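Local coordinates for protein lytic polysaccharide monooxygenase (PDB 4QI8) that probably cleaves the chains of cellulose by oxidation, using a single copper ion that must first be reduced by an electron donor, at residues Ser45-Ala50 and Ser91-Gly96; Gln39-Gln44 and Ala97-Ile102. One frame throughout, in Å; residues are numbered along the deposited sequence. Where two conformers were deposited one is given.

Contact 1 (Ser45-Ala50 and Ser91-Gly96); sequences STHSPA and SWTGEG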
loop_
_atom_site.group_PDB
_atom_site.type_symbol
_atom_site.label_atom_id
_atom_site.label_comp_id
_atom_site.label_asym_id
_atom_site.label_seq_id
_atom_site.Cartn_x
_atom_site.Cartn_y
_atom_site.Cartn_z
ATOM N N SER A 45 -7.102 9.024 -10.697
ATOM C CA SER A 45 -8.220 8.877 -11.620
ATOM C C SER A 45 -7.742 8.888 -13.073
ATOM O O SER A 45 -8.342 8.243 -13.929
ATOM C CB SER A 45 -9.248 9.980 -11.429
ATOM O OG SER A 45 -9.765 9.973 -10.120
ATOM N N THR A 46 -6.697 9.665 -13.344
ATOM C CA THR A 46 -6.026 9.682 -14.643
ATOM C C THR A 46 -4.624 9.139 -14.392
ATOM O O THR A 46 -3.854 9.749 -13.663
ATOM C CB THR A 46 -5.935 11.127 -15.243
ATOM O OG1 THR A 46 -7.249 11.664 -15.439
ATOM C CG2 THR A 46 -5.186 11.142 -16.572
ATOM N N HIS A 47 -4.292 8.002 -14.998
ATOM C CA HIS A 47 -2.967 7.417 -14.845
ATOM C C HIS A 47 -1.893 8.390 -15.289
ATOM O O HIS A 47 -2.016 9.000 -16.352
ATOM C CB HIS A 47 -2.871 6.146 -15.688
ATOM C CG HIS A 47 -1.469 5.688 -15.942
ATOM N ND1 HIS A 47 -0.736 4.986 -15.010
ATOM C CD2 HIS A 47 -0.669 5.838 -17.022
ATOM C CE1 HIS A 47 0.458 4.725 -15.510
ATOM N NE2 HIS A 47 0.524 5.228 -16.729
ATOM N N SER A 48 -0.848 8.529 -14.483
ATOM C CA SER A 48 0.348 9.295 -14.847
ATOM C C SER A 48 1.565 8.545 -14.308
ATOM O O SER A 48 1.618 8.268 -13.110
ATOM C CB SER A 48 0.329 10.702 -14.225
ATOM O OG SER A 48 -0.599 11.578 -14.847
ATOM N N PRO A 49 2.558 8.236 -15.156
ATOM C CA PRO A 49 3.738 7.526 -14.655
ATOM C C PRO A 49 4.562 8.360 -13.682
ATOM O O PRO A 49 4.516 9.590 -13.696
ATOM C CB PRO A 49 4.551 7.270 -15.926
ATOM C CG PRO A 49 4.117 8.309 -16.873
ATOM C CD PRO A 49 2.668 8.527 -16.594
ATOM N N ALA A 50 5.347 7.675 -12.859
ATOM C CA ALA A 50 6.375 8.324 -12.060
ATOM C C ALA A 50 7.491 8.799 -12.974
ATOM O O ALA A 50 7.645 8.308 -14.084
ATOM C CB ALA A 50 6.936 7.363 -11.035
ATOM N N SER A 91 3.636 2.724 -18.544
ATOM C CA SER A 91 2.319 2.673 -19.166
ATOM C C SER A 91 1.353 1.731 -18.430
ATOM O O SER A 91 0.157 1.733 -18.701
ATOM C CB SER A 91 2.454 2.250 -20.637
ATOM O OG SER A 91 3.279 3.153 -21.376
ATOM N N TRP A 92 1.867 0.934 -17.500
ATOM C CA TRP A 92 1.069 -0.145 -16.912
ATOM C C TRP A 92 0.303 0.324 -15.678
ATOM O O TRP A 92 0.897 0.774 -14.704
ATOM C CB TRP A 92 1.973 -1.314 -16.555
ATOM C CG TRP A 92 1.258 -2.601 -16.293
ATOM C CD1 TRP A 92 0.581 -3.366 -17.197
ATOM C CD2 TRP A 92 1.172 -3.296 -15.045
ATOM N NE1 TRP A 92 0.079 -4.494 -16.591
ATOM C CE2 TRP A 92 0.426 -4.474 -15.268
ATOM C CE3 TRP A 92 1.661 -3.045 -13.763
ATOM C CZ2 TRP A 92 0.168 -5.394 -14.256
ATOM C CZ3 TRP A 92 1.403 -3.960 -12.763
ATOM C CH2 TRP A 92 0.676 -5.125 -13.015
ATOM N N THR A 93 -1.021 0.217 -15.707
ATOM C CA THR A 93 -1.833 0.723 -14.597
ATOM C C THR A 93 -2.011 -0.284 -13.453
ATOM O O THR A 93 -2.318 0.102 -12.328
ATOM C CB THR A 93 -3.215 1.162 -15.084
ATOM O OG1 THR A 93 -3.913 0.023 -15.587
ATOM C CG2 THR A 93 -3.087 2.196 -16.187
ATOM N N GLY A 94 -1.824 -1.568 -13.732
ATOM C CA GLY A 94 -1.996 -2.589 -12.714
ATOM C C GLY A 94 -3.436 -3.022 -12.567
ATOM O O GLY A 94 -3.923 -3.229 -11.462
ATOM N N GLU A 95 -4.122 -3.179 -13.690
ATOM C CA GLU A 95 -5.492 -3.691 -13.647
ATOM C C GLU A 95 -5.535 -5.216 -13.618
ATOM O O GLU A 95 -4.551 -5.888 -13.933
ATOM C CB GLU A 95 -6.328 -3.078 -14.761
ATOM C CG GLU A 95 -6.478 -1.578 -14.478
ATOM C CD GLU A 95 -7.312 -0.804 -15.477
ATOM O OE1 GLU A 95 -8.525 -0.622 -15.227
ATOM O OE2 GLU A 95 -6.747 -0.330 -16.486
ATOM N N GLY A 96 -6.662 -5.754 -13.178
ATOM C CA GLY A 96 -6.795 -7.189 -13.033
ATOM C C GLY A 96 -6.251 -7.707 -11.714
ATOM O O GLY A 96 -5.816 -6.936 -10.850
#
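His47 and Thr93 carry this contact, and they meet methyl to ring. Thr93 CG2 sits over one face of the imidazole, 4.1 Å from the centroid of the His47 ring. The methyl lies 27° off the ring normal, which makes a CH-pi contact. It is shifted toward the CG-ND1 bond, and its nearest ring atom is His47 ND1, 3.8 Å from Thr93 CG2. His47 CB is 4.0 Å from Thr93 CG2. The first torsion of Thr93 is 64°. This puts OG1 between the backbone N and the carbonyl carbon and turns CG2, the branch that does the touching, to lie anti to the carbonyl carbon.

The far end of the imidazole runs along the backbone of the 91-96 segment. His47 NE2 is 4.0 Å from Ser91 CA, and His47 CE1 is 4.1 Å from Trp92 O. Both approaches are oblique to the ring. The polar partner of NE2 lies just before the segment: NE2 gives a hydrogen bond to Asn90 O, which helps to hold the rotation of the ring. On the face opposite Thr93, Pro49 N stands 3.9 Å above the plane of the His47 ring, offset toward the rim. The imidazole is thus flanked on both faces, by Pro49 of its own segment and by Thr93 of the facing one. Trp92 O accepts a hydrogen bond from Arg21 NH2, and the side chain of His47 touches Arg21 as well.

Trp92 itself turns the other way. Gly94 N lies over the centre of one face of its indole, and the ring packs on Val83 and Pro84. The contact is surface packing between two long loops of the AA9 beta-sandwich, one following helix 39-42 and one joining strands 76-82 and 99-104, away from the copper site.

Contact 2 (Gln39-Gln44 and Ala97-Ile102); sequences QIRCFQ and AVWFKI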
loop_
_atom_site.group_PDB
_atom_site.type_symbol
_atom_site.label_atom_id
_atom_site.label_comp_id
_atom_site.label_asym_id
_atom_site.label_seq_id
_atom_site.Cartn_x
_atom_site.Cartn_y
_atom_site.Cartn_z
ATOM N N GLN A 39 -9.278 5.283 -7.873
ATOM C CA GLN A 39 -8.325 5.851 -6.927
ATOM C C GLN A 39 -7.901 4.895 -5.810
ATOM O O GLN A 39 -6.864 5.113 -5.200
ATOM C CB GLN A 39 -8.860 7.157 -6.330
ATOM C CG GLN A 39 -8.919 8.300 -7.322
ATOM C CD GLN A 39 -9.463 9.569 -6.697
ATOM O OE1 GLN A 39 -10.393 9.526 -5.891
ATOM N NE2 GLN A 39 -8.866 10.694 -7.034
ATOM N N ILE A 40 -8.659 3.828 -5.564
ATOM C CA ILE A 40 -8.276 2.878 -4.508
ATOM C C ILE A 40 -6.986 2.156 -4.882
ATOM O O ILE A 40 -6.309 1.573 -4.034
ATOM C CB ILE A 40 -9.427 1.899 -4.158
ATOM C CG1 ILE A 40 -9.287 1.310 -2.742
ATOM C CG2 ILE A 40 -9.512 0.793 -5.194
ATOM C CD1 ILE A 40 -9.494 2.333 -1.628
ATOM N N ARG A 41 -6.653 2.154 -6.179
ATOM C CA ARG A 41 -5.480 1.401 -6.602
ATOM C C ARG A 41 -4.186 2.181 -6.327
ATOM O O ARG A 41 -3.426 1.824 -5.448
ATOM C CB ARG A 41 -5.621 1.005 -8.095
ATOM C CG ARG A 41 -4.451 0.199 -8.616
ATOM C CD ARG A 41 -4.610 -0.247 -10.076
ATOM N NE ARG A 41 -5.003 0.858 -10.948
ATOM C CZ ARG A 41 -6.210 1.094 -11.477
ATOM N NH1 ARG A 41 -7.277 0.300 -11.291
ATOM N NH2 ARG A 41 -6.360 2.168 -12.260
ATOM N N CYS A 42 -3.987 3.277 -7.052
ATOM C CA CYS A 42 -2.790 4.117 -6.928
ATOM C C CYS A 42 -3.135 5.603 -6.750
ATOM O O CYS A 42 -2.283 6.460 -6.977
ATOM C CB CYS A 42 -1.822 3.929 -8.119
ATOM S SG CYS A 42 -1.145 2.263 -8.188
ATOM N N PHE A 43 -4.360 5.883 -6.330
ATOM C CA PHE A 43 -4.825 7.255 -6.101
ATOM C C PHE A 43 -4.684 8.123 -7.358
ATOM O O PHE A 43 -4.333 9.303 -7.269
ATOM C CB PHE A 43 -4.117 7.905 -4.881
ATOM C CG PHE A 43 -4.997 8.842 -4.050
ATOM C CD1 PHE A 43 -6.097 9.502 -4.593
ATOM C CD2 PHE A 43 -4.700 9.056 -2.706
ATOM C CE1 PHE A 43 -6.883 10.334 -3.815
ATOM C CE2 PHE A 43 -5.484 9.889 -1.933
ATOM C CZ PHE A 43 -6.581 10.515 -2.480
ATOM N N GLN A 44 -4.994 7.551 -8.521
ATOM C CA GLN A 44 -4.978 8.319 -9.762
ATOM C C GLN A 44 -6.222 8.039 -10.581
ATOM O O GLN A 44 -6.377 6.961 -11.150
ATOM C CB GLN A 44 -3.755 7.996 -10.612
ATOM C CG GLN A 44 -2.428 8.398 -10.005
ATOM C CD GLN A 44 -1.294 8.251 -11.005
ATOM O OE1 GLN A 44 -1.284 7.312 -11.812
ATOM N NE2 GLN A 44 -0.338 9.181 -10.972
ATOM N N ALA A 97 -6.279 -9.026 -11.561
ATOM C CA ALA A 97 -5.936 -9.661 -10.298
ATOM C C ALA A 97 -4.436 -9.900 -10.256
ATOM O O ALA A 97 -3.960 -11.011 -10.474
ATOM C CB ALA A 97 -6.699 -10.966 -10.141
ATOM N N VAL A 98 -3.699 -8.830 -9.980
ATOM C CA VAL A 98 -2.250 -8.820 -10.084
ATOM C C VAL A 98 -1.538 -8.426 -8.792
ATOM O O VAL A 98 -0.320 -8.543 -8.703
ATOM C CB VAL A 98 -1.783 -7.883 -11.232
ATOM C CG1 VAL A 98 -2.284 -8.399 -12.565
ATOM C CG2 VAL A 98 -2.235 -6.433 -11.014
ATOM N N TRP A 99 -2.281 -7.949 -7.801
ATOM C CA TRP A 99 -1.679 -7.406 -6.587
ATOM C C TRP A 99 -1.610 -8.470 -5.499
ATOM O O TRP A 99 -2.629 -9.077 -5.176
ATOM C CB TRP A 99 -2.511 -6.229 -6.077
ATOM C CG TRP A 99 -2.553 -5.065 -7.017
ATOM C CD1 TRP A 99 -3.488 -4.821 -7.976
ATOM C CD2 TRP A 99 -1.613 -3.990 -7.090
ATOM N NE1 TRP A 99 -3.196 -3.654 -8.643
ATOM C CE2 TRP A 99 -2.039 -3.129 -8.121
ATOM C CE3 TRP A 99 -0.444 -3.679 -6.389
ATOM C CZ2 TRP A 99 -1.336 -1.969 -8.462
ATOM C CZ3 TRP A 99 0.254 -2.534 -6.736
ATOM C CH2 TRP A 99 -0.202 -1.686 -7.749
ATOM N N PHE A 100 -0.427 -8.662 -4.921
ATOM C CA PHE A 100 -0.304 -9.534 -3.758
ATOM C C PHE A 100 0.240 -8.733 -2.592
ATOM O O PHE A 100 1.051 -7.818 -2.758
ATOM C CB PHE A 100 0.531 -10.803 -4.036
ATOM C CG PHE A 100 1.940 -10.560 -4.517
ATOM C CD1 PHE A 100 2.201 -10.300 -5.849
ATOM C CD2 PHE A 100 3.008 -10.641 -3.638
ATOM C CE1 PHE A 100 3.491 -10.102 -6.295
ATOM C CE2 PHE A 100 4.304 -10.464 -4.082
ATOM C CZ PHE A 100 4.548 -10.197 -5.414
ATOM N N LYS A 101 -0.258 -9.072 -1.410
ATOM C CA LYS A 101 0.084 -8.373 -0.191
ATOM C C LYS A 101 1.399 -8.889 0.347
ATOM O O LYS A 101 1.588 -10.098 0.463
ATOM C CB LYS A 101 -1.017 -8.588 0.838
ATOM C CG LYS A 101 -0.809 -7.850 2.147
ATOM C CD LYS A 101 -1.880 -8.197 3.173
ATOM C CE LYS A 101 -3.201 -7.526 2.875
ATOM N NZ LYS A 101 -4.273 -8.067 3.759
ATOM N N ILE A 102 2.299 -7.974 0.696
ATOM C CA ILE A 102 3.566 -8.352 1.311
ATOM C C ILE A 102 3.706 -7.899 2.764
ATOM O O ILE A 102 4.656 -8.293 3.432
ATOM C CB ILE A 102 4.798 -7.908 0.486
ATOM C CG1 ILE A 102 4.863 -6.385 0.341
ATOM C CG2 ILE A 102 4.778 -8.594 -0.870
ATOM C CD1 ILE A 102 6.169 -5.914 -0.259
#
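Arg41 is extended through chi2, with CG anti to the backbone N (chi1 -179°), and this carries its CG and CD to the indole of Trp99. The chain then bends at chi3 (49°). Trp99 has its CG beside its own backbone N (chi1 -64°), which points the ring from strand 99-104 of the AA9 beta-sandwich toward the short helix 39-42. The two side chains cross at about a right angle. Arg41 CG is 3.8 Å from Trp99 CZ2, and Arg41 CD is 4.0 Å from Trp99 NE1. It is the methylenes that touch the ring, while Arg41 NH1 hydrogen-bonds to Gln38 OE1 and Phe181 O. Trp99 NE1 donates a hydrogen bond to Gly94 O. Around this buried indole stand Ala81, Leu137 and Arg139. A leucine in place of Trp99 would probably leave Gly94 O without its indole donor and open a gap beside the Arg41 methylenes and the disulfide. That disulfide joins Cys42 to Cys160 on strand 155-166. Its Cys42 sulfur makes an oblique sulfur-aromatic contact, 5.2 Å from the centroid of the six-membered ring of Trp99. The closest ring atom is Trp99 CH2, 4.1 Å from Cys42 SG.

The four segments form two continuous runs, 39-50 and 91-102. Contact 2 takes the outer ends of these runs, and contact 1 the inner ends, so strands 54-57, 61-67 and 76-82 lie between them along the chain. Their centres are 10 Å apart. Contact 2 is deep, about 7 Å from the centre of the chain, where the side chain of Trp99 reaches from strand 99-104 of the mixed sheet to helix 39-42. Contact 1 is at the surface, about 15 Å from that centre. The indole of contact 2 is hydrogen-bonded to the loop of contact 1. The two runs thus meet twice, once in the interior and once between surface loops, away from the copper site.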